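Local coordinates for protein C-domain type II peptide synthetase (Streptomyces globisporus, PDB 4ZNM) that is a condensation-domain protein of the peptide synthetase class, built on the two-sheet fold shared by relatives in the CoA-dependent acyltransferase clan, at residues R64-D69 against R170-L175; W244-V249 against W394-S399; T271-Y276 against S369-V374. All blocks are in the same frame, centred on the assembly; numbering follows the deposited sequence.

How the contacts relate
The three contacts fall in both halves of the condensation domain. Contact 1 pairs helices 60-73 and 162-180, the latter touching strand 388-392 of the six-stranded sheet. Contact 2 joins the loop after that strand to strand 242-249, an outermost strand of the five-stranded sheet, bridging the two halves. Contact 3 sets helix 268-284 on strand 366-373, separated from strand 242-249 by strands 410-416 and 422-429. Contact 1 is complete before contact 2 begins, while contact 3 falls wholly between the segments of contact 2. Centres of contacts 1 and 3 lie about 34 Å apart across the chain's centre; contacts 2 and 3, with centres about 16 Å apart, touch through W394 with V374 and V249 with M272.

Contact 1: residues R64-D69 against R170-L175; sequences REALGD and RDLLNL
A66 presents its methyl group to helix 162-180 and is met there by both L172 and L175. The segments 64-69 and 170-175 run at 129° to each other with their axes 8.6 Å apart, a close approach that the small side chain of A66 permits: its CA comes within 5.7 Å of the CA of L175. CB of A66 rests 3.7 Å from CD1 of L172 and 3.8 Å from the carbonyl O of L172, so it touches backbone as well as side chain.

One residue on, the CB bond of L67 points away from helix 162-180 overall, though its CB and CD1 still meet L172. In L172, chi1 of 171° puts CG anti to the backbone N, and the CD1 branch lies against the A66-L67 peptide, 3.5 Å from N of L67. The side chains of L67 and L172 cross obliquely, with their CD1 atoms 4.1 Å apart.

A turn beyond A66, D69 contributes its aliphatic part: CB lies 3.8 Å from CD1 of L175. The carboxylate turns to another partner, and OD2 forms a salt bridge with R179 farther along helix 162-180.

Away from the apolar strip, D171 makes a second polar link between the helices. Both NE and NH2 of R170 point side-on at OD1 of D171, in the guanidinium plane, NH2 at 2.9 Å and also paired with D305, while OD2 takes bonds from R73, at the end of helix 60-73, and from H74. No hydrogen bond crosses between the two six-residue segments themselves. Their join is therefore hydrophobic, methyl and leucine branches against backbone and CB, while acid-arginine pairs contributed by each helix tie the same two helices together beside it; these charges should favour the ionised form of both aspartates.

Contact 2: residues W244-V249 against W394-S399; sequences WQRFAV and WERQLS
R246 and R396 lay their guanidinium groups flat on each other, planes 25° apart, where the edge strand 242-249 meets the loop after strand 388-392. Along R246, CB first passes the backbone of the loop, 3.3 Å from the carbonyl O of R396. CG then comes to 3.1 Å from O of L398. The chain bends here (chi2 -79°), and CD stays near O of L398 and lies 4.0 Å from CB of R396. NE donates to O of L398 at 3.2 Å, with an N-H...O angle of 157°; the oxygen lies in the guanidinium plane, which, with the bonds of NH1 and NH2, restrains the group's rotation. CZ sits 3.3 Å from CZ of R396, over the centre of that guanidinium, and CB of W244 lies over the opposite face of R246, toward its rim.

At the tip, NH2 of R246 is only 2.8 Å from NH2 of R396. Both are donors, so no bond joins them; each forms a salt bridge to OE2 of E125 on helix 110-125. NH1 of R246 bonds to S425, and NH2 of R396 also to N122.

The result is a like-charged stack whose repulsion is probably offset in part by the shared carboxylate of E125. Since loop and helix 110-125 both belong to the half holding the six-stranded sheet, the trio joins the domain's two halves.

Contact 3: residues T271-Y276 against S369-V374; sequences TMFAAY and SVFQAV
F371 projects from strand 366-373 toward helix 268-284, with Y276 over one face of its ring. The two rings form an offset stack, centroids 4.8 Å apart and planes at 25°. CG of Y276, anti to its backbone N (chi1 -171°), lies 3.5 Å from CD2 of F371. CB of Y276 adds a CH-pi contact over the same F371 ring, 4.1 Å from its centroid. F273 approaches F371 obliquely, rings at 70°, and its CD1 is 3.7 Å from CD1 of F371. The tip of F371 reaches the helix backbone, where CZ lies 3.6 Å from O of M272, a selenomethionine. Two residues before F371 on the strand, S369 meets the edge of the Y276 ring: its OG is hydrogen-bonded to OH of Y276 at 2.9 Å.

The side chains of Y276 and F371 slide past each other in opposite directions. Farther out, W412 of the neighbouring strand meets Y276 edge-to-face and also contacts F371, while Y445 of helix 435-454 bonds to O of M272. The backbone bonds of V370 and Q372 with strand 410-416 hold the strand in the sheet, and F371 also bonds to P292 of strand 288-295.

Helix and strand run nearly antiparallel with axes 9.5 Å apart. The result is a buried aromatic cluster of F273, Y276 and F371 between a helix and the face of a mixed sheet, the alpha/beta layering of the condensation-domain fold.

Contact 1: residues R64-D69 against R170-L175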
loop_
_atom_site.group_PDB
_atom_site.type_symbol
_atom_site.label_atom_id
_atom_site.label_comp_id
_atom_site.label_asym_id
_atom_site.label_seq_id
_atom_site.Cartn_x
_atom_site.Cartn_y
_atom_site.Cartn_z
ATOM N N ARG A 64 23.812 -10.466 -4.695
ATOM C CA ARG A 64 23.131 -11.597 -4.094
ATOM C C ARG A 64 23.515 -11.722 -2.627
ATOM O O ARG A 64 22.661 -11.931 -1.754
ATOM C CB ARG A 64 23.456 -12.864 -4.843
ATOM C CG ARG A 64 22.848 -14.088 -4.245
ATOM C CD ARG A 64 23.014 -15.263 -5.202
ATOM N NE ARG A 64 24.374 -15.721 -5.252
ATOM C CZ ARG A 64 25.198 -15.603 -6.302
ATOM N NH1 ARG A 64 26.438 -16.050 -6.213
ATOM N NH2 ARG A 64 24.815 -15.022 -7.426
ATOM N N GLU A 65 24.797 -11.597 -2.351
ATOM C CA GLU A 65 25.269 -11.596 -0.966
ATOM C C GLU A 65 24.613 -10.480 -0.158
ATOM O O GLU A 65 24.218 -10.699 0.982
ATOM C CB GLU A 65 26.785 -11.438 -0.907
ATOM C CG GLU A 65 27.591 -12.652 -1.332
ATOM C CD GLU A 65 29.092 -12.343 -1.513
ATOM O OE1 GLU A 65 29.467 -11.150 -1.638
ATOM O OE2 GLU A 65 29.891 -13.303 -1.535
ATOM N N ALA A 66 24.496 -9.293 -0.742
ATOM C CA ALA A 66 23.865 -8.176 -0.063
ATOM C C ALA A 66 22.413 -8.489 0.280
ATOM O O ALA A 66 21.904 -8.068 1.304
ATOM C CB ALA A 66 23.960 -6.915 -0.926
ATOM N N LEU A 67 21.726 -9.190 -0.610
ATOM C CA LEU A 67 20.342 -9.563 -0.364
ATOM C C LEU A 67 20.229 -10.508 0.845
ATOM O O LEU A 67 19.326 -10.360 1.682
ATOM C CB LEU A 67 19.735 -10.208 -1.604
ATOM C CG LEU A 67 18.214 -10.252 -1.461
ATOM C CD1 LEU A 67 17.645 -9.027 -2.130
ATOM C CD2 LEU A 67 17.633 -11.537 -2.009
ATOM N N GLY A 68 21.144 -11.459 0.935
ATOM C CA GLY A 68 21.326 -12.245 2.148
ATOM C C GLY A 68 21.519 -11.353 3.374
ATOM O O GLY A 68 20.880 -11.554 4.401
ATOM N N ASP A 69 22.344 -10.325 3.234
ATOM C CA ASP A 69 22.665 -9.399 4.342
ATOM C C ASP A 69 21.404 -8.695 4.844
ATOM O O ASP A 69 21.219 -8.505 6.049
ATOM C CB ASP A 69 23.664 -8.312 3.909
ATOM C CG ASP A 69 25.063 -8.840 3.640
ATOM O OD1 ASP A 69 25.365 -9.967 4.080
ATOM O OD2 ASP A 69 25.881 -8.102 3.006
ATOM N N ARG A 170 17.055 0.673 0.134
ATOM C CA ARG A 170 18.136 1.559 0.573
ATOM C C ARG A 170 19.210 0.745 1.263
ATOM O O ARG A 170 20.410 0.883 0.965
ATOM C CB ARG A 170 17.653 2.666 1.504
ATOM C CG ARG A 170 18.847 3.500 2.004
ATOM C CD ARG A 170 18.657 4.101 3.310
ATOM N NE ARG A 170 18.414 3.144 4.381
ATOM C CZ ARG A 170 18.101 3.539 5.608
ATOM N NH1 ARG A 170 18.038 4.837 5.848
ATOM N NH2 ARG A 170 17.853 2.666 6.588
ATOM N N ASP A 171 18.783 -0.105 2.183
ATOM C CA ASP A 171 19.703 -0.947 2.916
ATOM C C ASP A 171 20.473 -1.858 1.955
ATOM O O ASP A 171 21.673 -2.039 2.103
ATOM C CB ASP A 171 18.940 -1.777 3.928
ATOM C CG ASP A 171 18.437 -0.954 5.133
ATOM O OD1 ASP A 171 18.615 0.296 5.164
ATOM O OD2 ASP A 171 17.866 -1.588 6.051
ATOM N N LEU A 172 19.759 -2.454 1.009
ATOM C CA LEU A 172 20.358 -3.414 0.075
ATOM C C LEU A 172 21.482 -2.796 -0.725
ATOM O O LEU A 172 22.569 -3.352 -0.815
ATOM C CB LEU A 172 19.315 -3.952 -0.888
ATOM C CG LEU A 172 19.856 -4.785 -2.046
ATOM C CD1 LEU A 172 20.406 -6.080 -1.479
ATOM C CD2 LEU A 172 18.784 -5.029 -3.077
ATOM N N LEU A 173 21.203 -1.640 -1.323
ATOM C CA LEU A 173 22.192 -0.999 -2.176
ATOM C C LEU A 173 23.343 -0.393 -1.370
ATOM O O LEU A 173 24.477 -0.322 -1.859
ATOM C CB LEU A 173 21.494 0.035 -3.063
ATOM C CG LEU A 173 20.479 -0.703 -3.992
ATOM C CD1 LEU A 173 19.847 0.278 -4.918
ATOM C CD2 LEU A 173 21.133 -1.780 -4.838
ATOM N N ASN A 174 23.080 -0.019 -0.127
ATOM C CA ASN A 174 24.150 0.432 0.778
ATOM C C ASN A 174 25.064 -0.733 1.168
ATOM O O ASN A 174 26.278 -0.628 1.096
ATOM C CB ASN A 174 23.531 1.065 2.020
ATOM C CG ASN A 174 24.553 1.458 3.065
ATOM O OD1 ASN A 174 25.151 0.610 3.730
ATOM N ND2 ASN A 174 24.722 2.757 3.246
ATOM N N LEU A 175 24.470 -1.856 1.578
ATOM C CA LEU A 175 25.266 -3.022 1.966
ATOM C C LEU A 175 26.072 -3.554 0.747
ATOM O O LEU A 175 27.205 -4.011 0.890
ATOM C CB LEU A 175 24.359 -4.122 2.538
ATOM C CG LEU A 175 23.715 -3.714 3.879
ATOM C CD1 LEU A 175 22.646 -4.677 4.251
ATOM C CD2 LEU A 175 24.764 -3.596 5.035
#

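Contact 2: residues W244-V249 against W394-S399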
loop_
_atom_site.group_PDB
_atom_site.type_symbol
_atom_site.label_atom_id
_atom_site.label_comp_id
_atom_site.label_asym_id
_atom_site.label_seq_id
_atom_site.Cartn_x
_atom_site.Cartn_y
_atom_site.Cartn_z
ATOM N N TRP A 244 -5.552 -5.190 -11.283
ATOM C CA TRP A 244 -5.124 -3.843 -11.011
ATOM C C TRP A 244 -5.165 -3.046 -12.304
ATOM O O TRP A 244 -4.713 -3.530 -13.359
ATOM C CB TRP A 244 -3.715 -3.827 -10.429
ATOM C CG TRP A 244 -3.606 -4.470 -9.097
ATOM C CD1 TRP A 244 -3.387 -5.801 -8.823
ATOM C CD2 TRP A 244 -3.716 -3.816 -7.823
ATOM N NE1 TRP A 244 -3.340 -5.995 -7.460
ATOM C CE2 TRP A 244 -3.549 -4.802 -6.833
ATOM C CE3 TRP A 244 -3.946 -2.496 -7.431
ATOM C CZ2 TRP A 244 -3.582 -4.502 -5.500
ATOM C CZ3 TRP A 244 -3.987 -2.216 -6.103
ATOM C CH2 TRP A 244 -3.809 -3.210 -5.148
ATOM N N GLN A 245 -5.744 -1.847 -12.232
ATOM C CA GLN A 245 -5.686 -0.888 -13.340
ATOM C C GLN A 245 -4.844 0.288 -12.894
ATOM O O GLN A 245 -5.049 0.832 -11.813
ATOM C CB GLN A 245 -7.089 -0.449 -13.766
ATOM C CG GLN A 245 -7.835 -1.603 -14.480
ATOM C CD GLN A 245 -9.217 -1.232 -14.976
ATOM O OE1 GLN A 245 -9.466 -0.084 -15.368
ATOM N NE2 GLN A 245 -10.137 -2.213 -14.958
ATOM N N ARG A 246 -3.890 0.668 -13.733
ATOM C CA ARG A 246 -2.904 1.694 -13.379
ATOM C C ARG A 246 -3.302 2.984 -14.024
ATOM O O ARG A 246 -3.861 2.965 -15.100
ATOM C CB ARG A 246 -1.518 1.322 -13.869
ATOM C CG ARG A 246 -1.203 -0.119 -13.747
ATOM C CD ARG A 246 -0.825 -0.485 -12.349
ATOM N NE ARG A 246 -0.438 -1.889 -12.350
ATOM C CZ ARG A 246 -0.297 -2.625 -11.261
ATOM N NH1 ARG A 246 -0.517 -2.095 -10.068
ATOM N NH2 ARG A 246 0.047 -3.886 -11.386
ATOM N N PHE A 247 -3.038 4.096 -13.370
ATOM C CA PHE A 247 -3.310 5.394 -13.967
ATOM C C PHE A 247 -2.327 6.420 -13.434
ATOM O O PHE A 247 -1.585 6.164 -12.477
ATOM C CB PHE A 247 -4.750 5.834 -13.692
ATOM C CG PHE A 247 -5.042 6.072 -12.253
ATOM C CD1 PHE A 247 -5.454 5.037 -11.448
ATOM C CD2 PHE A 247 -4.918 7.340 -11.702
ATOM C CE1 PHE A 247 -5.741 5.243 -10.102
ATOM C CE2 PHE A 247 -5.226 7.557 -10.347
ATOM C CZ PHE A 247 -5.626 6.503 -9.557
ATOM N N ALA A 248 -2.319 7.577 -14.079
ATOM C CA ALA A 248 -1.412 8.664 -13.720
ATOM C C ALA A 248 -2.167 9.959 -13.841
ATOM O O ALA A 248 -2.975 10.142 -14.762
ATOM C CB ALA A 248 -0.233 8.678 -14.591
ATOM N N VAL A 249 -1.944 10.854 -12.896
ATOM C CA VAL A 249 -2.582 12.134 -13.002
ATOM C C VAL A 249 -1.653 12.990 -13.843
ATOM O O VAL A 249 -0.548 13.339 -13.423
ATOM C CB VAL A 249 -2.901 12.718 -11.646
ATOM C CG1 VAL A 249 -3.678 14.012 -11.805
ATOM C CG2 VAL A 249 -3.736 11.746 -10.888
ATOM N N TRP A 394 7.772 4.472 -10.321
ATOM C CA TRP A 394 6.438 4.735 -9.784
ATOM C C TRP A 394 5.385 4.706 -10.866
ATOM O O TRP A 394 4.275 4.232 -10.657
ATOM C CB TRP A 394 6.395 6.108 -9.119
ATOM C CG TRP A 394 6.946 6.136 -7.777
ATOM C CD1 TRP A 394 8.015 6.873 -7.340
ATOM C CD2 TRP A 394 6.458 5.402 -6.639
ATOM N NE1 TRP A 394 8.226 6.636 -5.990
ATOM C CE2 TRP A 394 7.282 5.743 -5.539
ATOM C CE3 TRP A 394 5.403 4.490 -6.443
ATOM C CZ2 TRP A 394 7.083 5.200 -4.258
ATOM C CZ3 TRP A 394 5.210 3.947 -5.172
ATOM C CH2 TRP A 394 6.048 4.308 -4.096
ATOM N N GLU A 395 5.741 5.253 -12.027
ATOM C CA GLU A 395 4.808 5.352 -13.146
ATOM C C GLU A 395 4.614 3.971 -13.745
ATOM O O GLU A 395 5.545 3.346 -14.255
ATOM C CB GLU A 395 5.305 6.368 -14.201
ATOM C CG GLU A 395 6.628 6.042 -14.889
ATOM C CD GLU A 395 7.211 7.247 -15.652
ATOM O OE1 GLU A 395 6.795 8.400 -15.375
ATOM O OE2 GLU A 395 8.086 7.037 -16.525
ATOM N N ARG A 396 3.410 3.458 -13.591
ATOM C CA ARG A 396 3.024 2.199 -14.194
ATOM C C ARG A 396 1.820 2.478 -15.071
ATOM O O ARG A 396 0.971 3.275 -14.721
ATOM C CB ARG A 396 2.694 1.145 -13.126
ATOM C CG ARG A 396 3.876 0.684 -12.274
ATOM C CD ARG A 396 3.491 -0.339 -11.227
ATOM N NE ARG A 396 3.305 -1.691 -11.764
ATOM C CZ ARG A 396 3.019 -2.753 -11.006
ATOM N NH1 ARG A 396 2.890 -2.615 -9.699
ATOM N NH2 ARG A 396 2.873 -3.960 -11.541
ATOM N N GLN A 397 1.747 1.816 -16.211
ATOM C CA GLN A 397 0.667 2.057 -17.147
ATOM C C GLN A 397 0.023 0.721 -17.504
ATOM O O GLN A 397 -1.152 0.645 -17.862
ATOM C CB GLN A 397 1.220 2.806 -18.370
ATOM C CG GLN A 397 1.787 4.188 -17.972
ATOM C CD GLN A 397 2.810 4.748 -18.942
ATOM O OE1 GLN A 397 2.583 4.789 -20.151
ATOM N NE2 GLN A 397 3.947 5.195 -18.407
ATOM N N LEU A 398 0.795 -0.341 -17.314
ATOM C CA LEU A 398 0.393 -1.677 -17.689
ATOM C C LEU A 398 -0.507 -2.259 -16.624
ATOM O O LEU A 398 -0.080 -2.465 -15.492
ATOM C CB LEU A 398 1.631 -2.562 -17.860
ATOM C CG LEU A 398 1.705 -3.573 -18.991
ATOM C CD1 LEU A 398 1.264 -3.000 -20.316
ATOM C CD2 LEU A 398 3.139 -4.032 -19.089
ATOM N N SER A 399 -1.733 -2.563 -16.995
ATOM C CA SER A 399 -2.637 -3.211 -16.066
ATOM C C SER A 399 -2.278 -4.703 -15.868
ATOM O O SER A 399 -1.480 -5.304 -16.610
ATOM C CB SER A 399 -4.079 -3.043 -16.543
ATOM O OG SER A 399 -4.358 -3.914 -17.619
#

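Contact 3: residues T271-Y276 against S369-V374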
loop_
_atom_site.group_PDB
_atom_site.type_symbol
_atom_site.label_atom_id
_atom_site.label_comp_id
_atom_site.label_asym_id
_atom_site.label_seq_id
_atom_site.Cartn_x
_atom_site.Cartn_y
_atom_site.Cartn_z
ATOM N N THR A 271 -7.465 16.589 -1.032
ATOM C CA THR A 271 -8.184 16.955 -2.264
ATOM C C THR A 271 -8.644 15.729 -3.065
ATOM O O THR A 271 -9.801 15.645 -3.492
ATOM C CB THR A 271 -7.312 17.841 -3.170
ATOM O OG1 THR A 271 -6.858 18.985 -2.426
ATOM C CG2 THR A 271 -8.107 18.321 -4.387
HETATM N N MSE A 272 -7.745 14.777 -3.295
HETATM C CA MSE A 272 -8.105 13.598 -4.070
HETATM C C MSE A 272 -9.122 12.707 -3.305
HETATM O O MSE A 272 -10.055 12.148 -3.906
HETATM C CB MSE A 272 -6.831 12.826 -4.454
HETATM C CG MSE A 272 -5.949 13.633 -5.541
HETATM SE SE MSE A 272 -4.462 12.569 -5.958
HETATM C CE MSE A 272 -5.346 11.312 -7.156
ATOM N N PHE A 273 -8.996 12.656 -1.987
ATOM C CA PHE A 273 -9.968 11.943 -1.163
ATOM C C PHE A 273 -11.323 12.634 -1.234
ATOM O O PHE A 273 -12.338 11.979 -1.459
ATOM C CB PHE A 273 -9.500 11.834 0.308
ATOM C CG PHE A 273 -10.397 10.962 1.162
ATOM C CD1 PHE A 273 -10.291 9.588 1.117
ATOM C CD2 PHE A 273 -11.328 11.507 1.999
ATOM C CE1 PHE A 273 -11.108 8.781 1.893
ATOM C CE2 PHE A 273 -12.152 10.706 2.776
ATOM C CZ PHE A 273 -12.039 9.349 2.719
ATOM N N ALA A 274 -11.345 13.956 -1.056
ATOM C CA ALA A 274 -12.588 14.733 -1.247
ATOM C C ALA A 274 -13.268 14.423 -2.563
ATOM O O ALA A 274 -14.492 14.258 -2.610
ATOM C CB ALA A 274 -12.309 16.232 -1.172
ATOM N N ALA A 275 -12.493 14.401 -3.653
ATOM C CA ALA A 275 -13.062 14.103 -4.965
ATOM C C ALA A 275 -13.672 12.693 -4.972
ATOM O O ALA A 275 -14.673 12.441 -5.653
ATOM C CB ALA A 275 -12.021 14.221 -6.053
ATOM N N TYR A 276 -13.061 11.769 -4.245
ATOM C CA TYR A 276 -13.610 10.395 -4.161
ATOM C C TYR A 276 -14.971 10.413 -3.465
ATOM O O TYR A 276 -15.917 9.718 -3.862
ATOM C CB TYR A 276 -12.648 9.466 -3.424
ATOM C CG TYR A 276 -13.047 8.020 -3.492
ATOM C CD1 TYR A 276 -13.289 7.422 -4.712
ATOM C CD2 TYR A 276 -13.186 7.255 -2.342
ATOM C CE1 TYR A 276 -13.654 6.113 -4.799
ATOM C CE2 TYR A 276 -13.537 5.915 -2.424
ATOM C CZ TYR A 276 -13.752 5.357 -3.666
ATOM O OH TYR A 276 -14.109 4.043 -3.813
ATOM N N SER A 369 -14.632 -0.343 -0.139
ATOM C CA SER A 369 -13.479 0.225 -0.791
ATOM C C SER A 369 -12.662 1.047 0.187
ATOM O O SER A 369 -13.167 1.584 1.183
ATOM C CB SER A 369 -13.897 1.088 -1.981
ATOM O OG SER A 369 -14.362 2.342 -1.529
ATOM N N VAL A 370 -11.375 1.091 -0.103
ATOM C CA VAL A 370 -10.398 1.845 0.651
ATOM C C VAL A 370 -9.719 2.849 -0.292
ATOM O O VAL A 370 -9.399 2.518 -1.430
ATOM C CB VAL A 370 -9.328 0.909 1.257
ATOM C CG1 VAL A 370 -8.328 1.681 2.059
ATOM C CG2 VAL A 370 -9.956 -0.160 2.145
ATOM N N PHE A 371 -9.431 4.034 0.204
ATOM C CA PHE A 371 -8.761 5.053 -0.593
ATOM C C PHE A 371 -7.534 5.511 0.180
ATOM O O PHE A 371 -7.663 6.142 1.215
ATOM C CB PHE A 371 -9.718 6.201 -0.884
ATOM C CG PHE A 371 -9.247 7.155 -1.974
ATOM C CD1 PHE A 371 -8.374 8.181 -1.689
ATOM C CD2 PHE A 371 -9.721 7.030 -3.265
ATOM C CE1 PHE A 371 -7.945 9.057 -2.692
ATOM C CE2 PHE A 371 -9.307 7.900 -4.276
ATOM C CZ PHE A 371 -8.417 8.918 -3.983
ATOM N N GLN A 372 -6.347 5.154 -0.309
ATOM C CA GLN A 372 -5.117 5.394 0.442
ATOM C C GLN A 372 -4.064 6.141 -0.325
ATOM O O GLN A 372 -3.925 5.985 -1.521
ATOM C CB GLN A 372 -4.493 4.070 0.924
ATOM C CG GLN A 372 -3.530 3.367 0.011
ATOM C CD GLN A 372 -2.783 2.251 0.724
ATOM O OE1 GLN A 372 -2.924 1.093 0.373
ATOM N NE2 GLN A 372 -1.972 2.602 1.720
ATOM N N ALA A 373 -3.277 6.896 0.419
ATOM C CA ALA A 373 -2.028 7.438 -0.076
ATOM C C ALA A 373 -0.922 6.489 0.351
ATOM O O ALA A 373 -0.856 6.062 1.483
ATOM C CB ALA A 373 -1.790 8.861 0.477
ATOM N N VAL A 374 -0.055 6.149 -0.579
ATOM C CA VAL A 374 1.130 5.386 -0.270
ATOM C C VAL A 374 2.024 6.200 0.644
ATOM O O VAL A 374 2.323 7.360 0.369
ATOM C CB VAL A 374 1.891 5.006 -1.558
ATOM C CG1 VAL A 374 3.176 4.284 -1.222
ATOM C CG2 VAL A 374 1.048 4.129 -2.420
#